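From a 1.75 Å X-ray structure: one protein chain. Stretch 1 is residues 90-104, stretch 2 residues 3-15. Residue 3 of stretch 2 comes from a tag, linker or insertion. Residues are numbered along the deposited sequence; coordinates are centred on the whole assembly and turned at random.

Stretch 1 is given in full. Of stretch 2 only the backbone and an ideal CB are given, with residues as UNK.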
# COMPACT_ATOMS: atom_id res chain seq x y z
N GLN C 90 -19.63 -5.44 5.64
CA GLN C 90 -20.90 -6.07 5.26
C GLN C 90 -21.33 -5.65 3.85
O GLN C 90 -21.93 -6.45 3.13
CB GLN C 90 -21.98 -5.83 6.32
CG GLN C 90 -21.64 -6.48 7.66
CD GLN C 90 -21.39 -7.99 7.54
OE1 GLN C 90 -22.15 -8.71 6.88
NE2 GLN C 90 -20.34 -8.48 8.20
N GLN C 91 -21.00 -4.42 3.46
CA GLN C 91 -21.21 -3.98 2.07
C GLN C 91 -20.36 -4.81 1.09
O GLN C 91 -20.86 -5.30 0.08
CB GLN C 91 -20.93 -2.48 1.92
CG GLN C 91 -20.99 -1.97 0.48
CD GLN C 91 -20.64 -0.48 0.35
OE1 GLN C 91 -19.58 -0.03 0.82
NE2 GLN C 91 -21.52 0.28 -0.29
N PHE C 92 -19.08 -4.97 1.40
CA PHE C 92 -18.19 -5.82 0.60
C PHE C 92 -18.74 -7.26 0.45
O PHE C 92 -18.79 -7.81 -0.65
CB PHE C 92 -16.76 -5.81 1.18
CG PHE C 92 -15.80 -6.68 0.42
CD1 PHE C 92 -15.18 -6.21 -0.74
CD2 PHE C 92 -15.53 -7.97 0.84
CE1 PHE C 92 -14.31 -7.01 -1.45
CE2 PHE C 92 -14.66 -8.78 0.12
CZ PHE C 92 -14.05 -8.30 -1.02
N LYS C 93 -19.15 -7.87 1.56
CA LYS C 93 -19.64 -9.25 1.51
C LYS C 93 -20.93 -9.40 0.70
O LYS C 93 -21.25 -10.50 0.24
CB LYS C 93 -19.81 -9.82 2.92
CG LYS C 93 -18.49 -10.05 3.65
CD LYS C 93 -18.67 -10.67 5.03
CE LYS C 93 -19.24 -12.08 4.94
NZ LYS C 93 -19.36 -12.71 6.28
N SER C 94 -21.68 -8.31 0.54
CA SER C 94 -23.01 -8.39 -0.07
C SER C 94 -22.95 -8.42 -1.59
O SER C 94 -23.93 -8.77 -2.24
CB SER C 94 -23.87 -7.20 0.37
OG SER C 94 -23.44 -6.01 -0.27
N ALA C 95 -21.80 -8.03 -2.14
CA ALA C 95 -21.57 -7.95 -3.59
C ALA C 95 -20.95 -9.23 -4.17
O ALA C 95 -20.10 -9.85 -3.53
CB ALA C 95 -20.66 -6.75 -3.89
N ASN C 96 -21.36 -9.61 -5.37
CA ASN C 96 -20.69 -10.73 -6.04
C ASN C 96 -19.88 -10.30 -7.27
O ASN C 96 -19.25 -11.12 -7.93
CB ASN C 96 -21.64 -11.88 -6.37
CG ASN C 96 -22.49 -11.61 -7.57
OD1 ASN C 96 -23.04 -10.52 -7.72
ND2 ASN C 96 -22.60 -12.59 -8.46
N THR C 97 -19.91 -8.99 -7.55
CA THR C 97 -19.11 -8.39 -8.61
C THR C 97 -18.44 -7.12 -8.07
O THR C 97 -19.11 -6.25 -7.49
CB THR C 97 -19.97 -8.06 -9.88
OG1 THR C 97 -20.59 -9.26 -10.37
CG2 THR C 97 -19.11 -7.43 -10.98
N TYR C 98 -17.13 -7.02 -8.23
CA TYR C 98 -16.37 -5.89 -7.70
C TYR C 98 -15.68 -5.14 -8.83
O TYR C 98 -15.15 -5.77 -9.75
CB TYR C 98 -15.31 -6.36 -6.70
CG TYR C 98 -15.87 -7.16 -5.54
CD1 TYR C 98 -16.45 -6.53 -4.44
CD2 TYR C 98 -15.81 -8.56 -5.55
CE1 TYR C 98 -16.98 -7.26 -3.38
CE2 TYR C 98 -16.32 -9.30 -4.50
CZ TYR C 98 -16.91 -8.65 -3.41
OH TYR C 98 -17.43 -9.38 -2.35
N VAL C 99 -15.69 -3.81 -8.77
CA VAL C 99 -14.92 -3.02 -9.73
C VAL C 99 -14.00 -2.04 -8.99
O VAL C 99 -14.49 -1.12 -8.33
CB VAL C 99 -15.82 -2.25 -10.75
CG1 VAL C 99 -14.95 -1.48 -11.76
CG2 VAL C 99 -16.75 -3.22 -11.48
N ILE C 100 -12.69 -2.25 -9.11
CA ILE C 100 -11.71 -1.35 -8.50
C ILE C 100 -11.14 -0.36 -9.52
O ILE C 100 -10.64 -0.75 -10.57
CB ILE C 100 -10.55 -2.13 -7.81
CG1 ILE C 100 -11.09 -2.93 -6.62
CG2 ILE C 100 -9.42 -1.16 -7.40
CD1 ILE C 100 -10.04 -3.73 -5.86
N VAL C 101 -11.25 0.93 -9.20
CA VAL C 101 -10.71 1.99 -10.04
C VAL C 101 -9.54 2.69 -9.32
O VAL C 101 -9.70 3.19 -8.21
CB VAL C 101 -11.80 3.03 -10.42
CG1 VAL C 101 -11.32 4.00 -11.51
CG2 VAL C 101 -13.10 2.31 -10.85
N LEU C 102 -8.37 2.71 -9.95
CA LEU C 102 -7.22 3.35 -9.33
C LEU C 102 -6.25 3.91 -10.34
O LEU C 102 -6.10 3.36 -11.44
CB LEU C 102 -6.47 2.37 -8.42
CG LEU C 102 -5.66 1.27 -9.13
CD1 LEU C 102 -4.60 0.68 -8.20
CD2 LEU C 102 -6.61 0.19 -9.66
N PRO C 103 -5.59 5.02 -9.97
CA PRO C 103 -4.37 5.46 -10.64
C PRO C 103 -3.19 4.74 -9.98
O PRO C 103 -3.17 4.60 -8.76
CB PRO C 103 -4.32 6.96 -10.33
CG PRO C 103 -5.01 7.09 -9.03
CD PRO C 103 -6.07 6.01 -8.99
N LEU C 104 -2.25 4.27 -10.78
CA LEU C 104 -1.04 3.66 -10.26
C LEU C 104 -0.02 4.76 -9.98
O LEU C 104 0.48 5.40 -10.92
CB LEU C 104 -0.45 2.65 -11.25
CG LEU C 104 0.83 1.94 -10.80
CD1 LEU C 104 0.59 1.18 -9.51
CD2 LEU C 104 1.33 1.01 -11.89
N UNK C 3 -23.54 -13.94 -1.67
CA UNK C 3 -23.55 -12.62 -2.28
C UNK C 3 -24.82 -12.39 -3.11
O UNK C 3 -25.29 -13.29 -3.81
CB UNK C 3 -22.31 -12.44 -3.16
N UNK C 4 -25.35 -11.17 -3.02
CA UNK C 4 -26.58 -10.80 -3.69
C UNK C 4 -26.33 -10.49 -5.17
O UNK C 4 -25.20 -10.62 -5.64
CB UNK C 4 -27.22 -9.60 -2.99
N UNK C 5 -27.37 -10.09 -5.90
CA UNK C 5 -27.22 -9.60 -7.27
C UNK C 5 -26.79 -8.13 -7.27
O UNK C 5 -27.54 -7.25 -7.69
CB UNK C 5 -28.53 -9.77 -8.05
N UNK C 6 -25.57 -7.89 -6.80
CA UNK C 6 -25.13 -6.54 -6.50
C UNK C 6 -23.69 -6.35 -6.95
O UNK C 6 -22.85 -7.20 -6.67
CB UNK C 6 -25.27 -6.24 -5.01
N UNK C 7 -23.42 -5.24 -7.64
CA UNK C 7 -22.07 -4.87 -8.04
C UNK C 7 -21.59 -3.74 -7.15
O UNK C 7 -22.34 -2.82 -6.86
CB UNK C 7 -22.02 -4.46 -9.51
N UNK C 8 -20.35 -3.81 -6.71
CA UNK C 8 -19.81 -2.76 -5.86
C UNK C 8 -18.63 -2.07 -6.53
O UNK C 8 -17.64 -2.71 -6.89
CB UNK C 8 -19.39 -3.33 -4.51
N UNK C 9 -18.75 -0.76 -6.70
CA UNK C 9 -17.65 0.05 -7.22
C UNK C 9 -16.78 0.50 -6.06
O UNK C 9 -17.26 1.15 -5.12
CB UNK C 9 -18.17 1.25 -8.01
N UNK C 10 -15.50 0.14 -6.12
CA UNK C 10 -14.51 0.61 -5.16
C UNK C 10 -13.60 1.61 -5.87
O UNK C 10 -12.67 1.23 -6.60
CB UNK C 10 -13.71 -0.55 -4.57
N UNK C 11 -13.90 2.89 -5.68
CA UNK C 11 -13.18 3.97 -6.35
C UNK C 11 -11.99 4.46 -5.53
O UNK C 11 -12.15 5.16 -4.52
CB UNK C 11 -14.13 5.14 -6.63
N UNK C 12 -10.78 4.10 -5.96
CA UNK C 12 -9.57 4.44 -5.20
C UNK C 12 -8.84 5.69 -5.72
O UNK C 12 -7.66 5.91 -5.43
CB UNK C 12 -8.61 3.25 -5.22
N UNK C 13 -9.55 6.52 -6.50
CA UNK C 13 -8.94 7.71 -7.08
C UNK C 13 -9.09 8.92 -6.15
O UNK C 13 -10.19 9.28 -5.78
CB UNK C 13 -9.57 8.01 -8.44
N UNK C 14 -7.96 9.56 -5.79
CA UNK C 14 -8.00 10.75 -4.93
C UNK C 14 -8.92 11.87 -5.45
O UNK C 14 -9.42 12.67 -4.66
CB UNK C 14 -6.58 11.30 -4.77
N UNK C 15 -9.13 11.95 -6.76
CA UNK C 15 -9.98 13.00 -7.32
C UNK C 15 -11.45 12.59 -7.39
O UNK C 15 -12.29 13.35 -7.88
CB UNK C 15 -9.49 13.38 -8.72

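Position 3 directs its CA-to-CB bond toward stretch 1, where the ideal CB lies 3.3 Å from Asn96 CB; so tight an approach suits a small side chain. The residue is Ala3, from an expression tag.

At position 4 the backbone N donates to Ser94 O (2.9 Å), while CB points sideways and leaves room for many side chains, long ones included. It is Met4, a selenomethionine whose SE reaches 4.1 Å from Ser94 CB. Position 5 points away, its ideal CB with nothing of stretch 1 within 5.5 Å, so almost any residue would serve, a polar one easily; it is Asn5.

Position 6 accepts a hydrogen bond from Asn96 N at its O (3.1 Å) and sends CB sideways past Ala95, with Ser94 OG farther along. A short side chain would fit, but only a long one with a polar end could reach that hydroxyl. Lys6 does so: its NZ donates to Ser94 OG (2.8 Å).

From position 7 the chains pair as parallel strands, and side chains alternate between faces. Position 7 shares its face with Thr97 and Val99, so a beta-branched residue, polar or apolar, is plausible. Thr7 places OG1 3.7 Å from Thr97 CB.

Position 8, bonded through N to Thr97 O (2.8 Å), faces a hollow lined by Ala95, Tyr98 and the helix residues Gln91 and Phe92. A sizeable aliphatic residue is expected. Leu8 fills it, with CD1 3.6 Å from Gln91 CD and CD2 3.9 Å from Phe92 CA.

Position 9 lies beside Val99, and Val101 follows on the same face; valine, isoleucine or leucine would suit. Ile9 brings CD1 to 4.1 Å from Val99 CB.

Position 10 returns to the face of Tyr98 and Ile100, again favouring a branched aliphatic. Ile10 sets CD1 4.0 Å from Ile100 CG1.

Position 11 pairs with Val101 but its CB has little contact, so either polar or apolar would do. Asn11 turns OD1 to accept from the backbone N of position 13 (3.0 Å); OD1 also comes within 4.3 Å of Val101 CB.

At position 12 the ideal CB is 3.2 Å from Val101 O, favouring a small residue: Ala12, whose N donates to that oxygen (2.7 Å).

Position 13 lies near Pro103, where an aliphatic or a flat ring could pack. His13 offers a ring face to Pro103 CG, 3.9 Å from the centroid.

At position 14 phi of -54° allows proline among others; Pro14 CD packs 3.9 Å from Pro103 CG. Position 15 is out of reach, so most residues would do; it is Lys15.

Stretch 2 3-15: AMNKTLIINAHPK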
# COMPACT_ATOMS: atom_id res chain seq x y z
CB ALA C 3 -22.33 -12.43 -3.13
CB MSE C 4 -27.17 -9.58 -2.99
CG MSE C 4 -27.01 -9.65 -1.48
SE MSE C 4 -27.78 -8.10 -0.61
CE MSE C 4 -28.97 -7.54 -2.05
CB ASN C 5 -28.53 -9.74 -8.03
CG ASN C 5 -28.81 -11.16 -8.44
OD1 ASN C 5 -27.95 -11.83 -9.01
ND2 ASN C 5 -30.01 -11.64 -8.15
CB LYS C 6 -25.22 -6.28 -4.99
CG LYS C 6 -24.81 -4.86 -4.61
CD LYS C 6 -24.56 -4.70 -3.11
CE LYS C 6 -25.82 -4.91 -2.30
NZ LYS C 6 -25.65 -4.36 -0.92
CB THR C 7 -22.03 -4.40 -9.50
OG1 THR C 7 -22.57 -5.42 -10.34
CG2 THR C 7 -20.60 -4.08 -9.96
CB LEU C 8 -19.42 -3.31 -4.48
CG LEU C 8 -18.73 -2.38 -3.47
CD1 LEU C 8 -19.62 -1.21 -3.05
CD2 LEU C 8 -18.24 -3.17 -2.25
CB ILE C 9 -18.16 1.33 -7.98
CG1 ILE C 9 -19.39 1.01 -8.85
CG2 ILE C 9 -17.02 1.97 -8.78
CD1 ILE C 9 -19.17 -0.11 -9.83
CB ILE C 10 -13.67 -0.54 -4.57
CG1 ILE C 10 -14.58 -1.58 -3.92
CG2 ILE C 10 -12.63 0.00 -3.58
CD1 ILE C 10 -14.01 -2.99 -3.96
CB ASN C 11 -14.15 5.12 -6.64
CG ASN C 11 -13.48 6.30 -7.30
OD1 ASN C 11 -12.29 6.27 -7.61
ND2 ASN C 11 -14.26 7.36 -7.53
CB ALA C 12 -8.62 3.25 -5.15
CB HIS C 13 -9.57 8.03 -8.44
CG HIS C 13 -8.66 8.79 -9.35
ND1 HIS C 13 -8.13 10.02 -9.02
CD2 HIS C 13 -8.17 8.49 -10.58
CE1 HIS C 13 -7.36 10.44 -10.00
NE2 HIS C 13 -7.36 9.53 -10.96
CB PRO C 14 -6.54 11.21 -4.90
CG PRO C 14 -5.75 9.94 -5.11
CD PRO C 14 -6.58 9.11 -6.07
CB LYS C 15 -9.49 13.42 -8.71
CG LYS C 15 -8.15 14.12 -8.73
CD LYS C 15 -7.99 14.86 -10.03
CE LYS C 15 -6.64 15.49 -10.15
NZ LYS C 15 -6.64 16.50 -11.24
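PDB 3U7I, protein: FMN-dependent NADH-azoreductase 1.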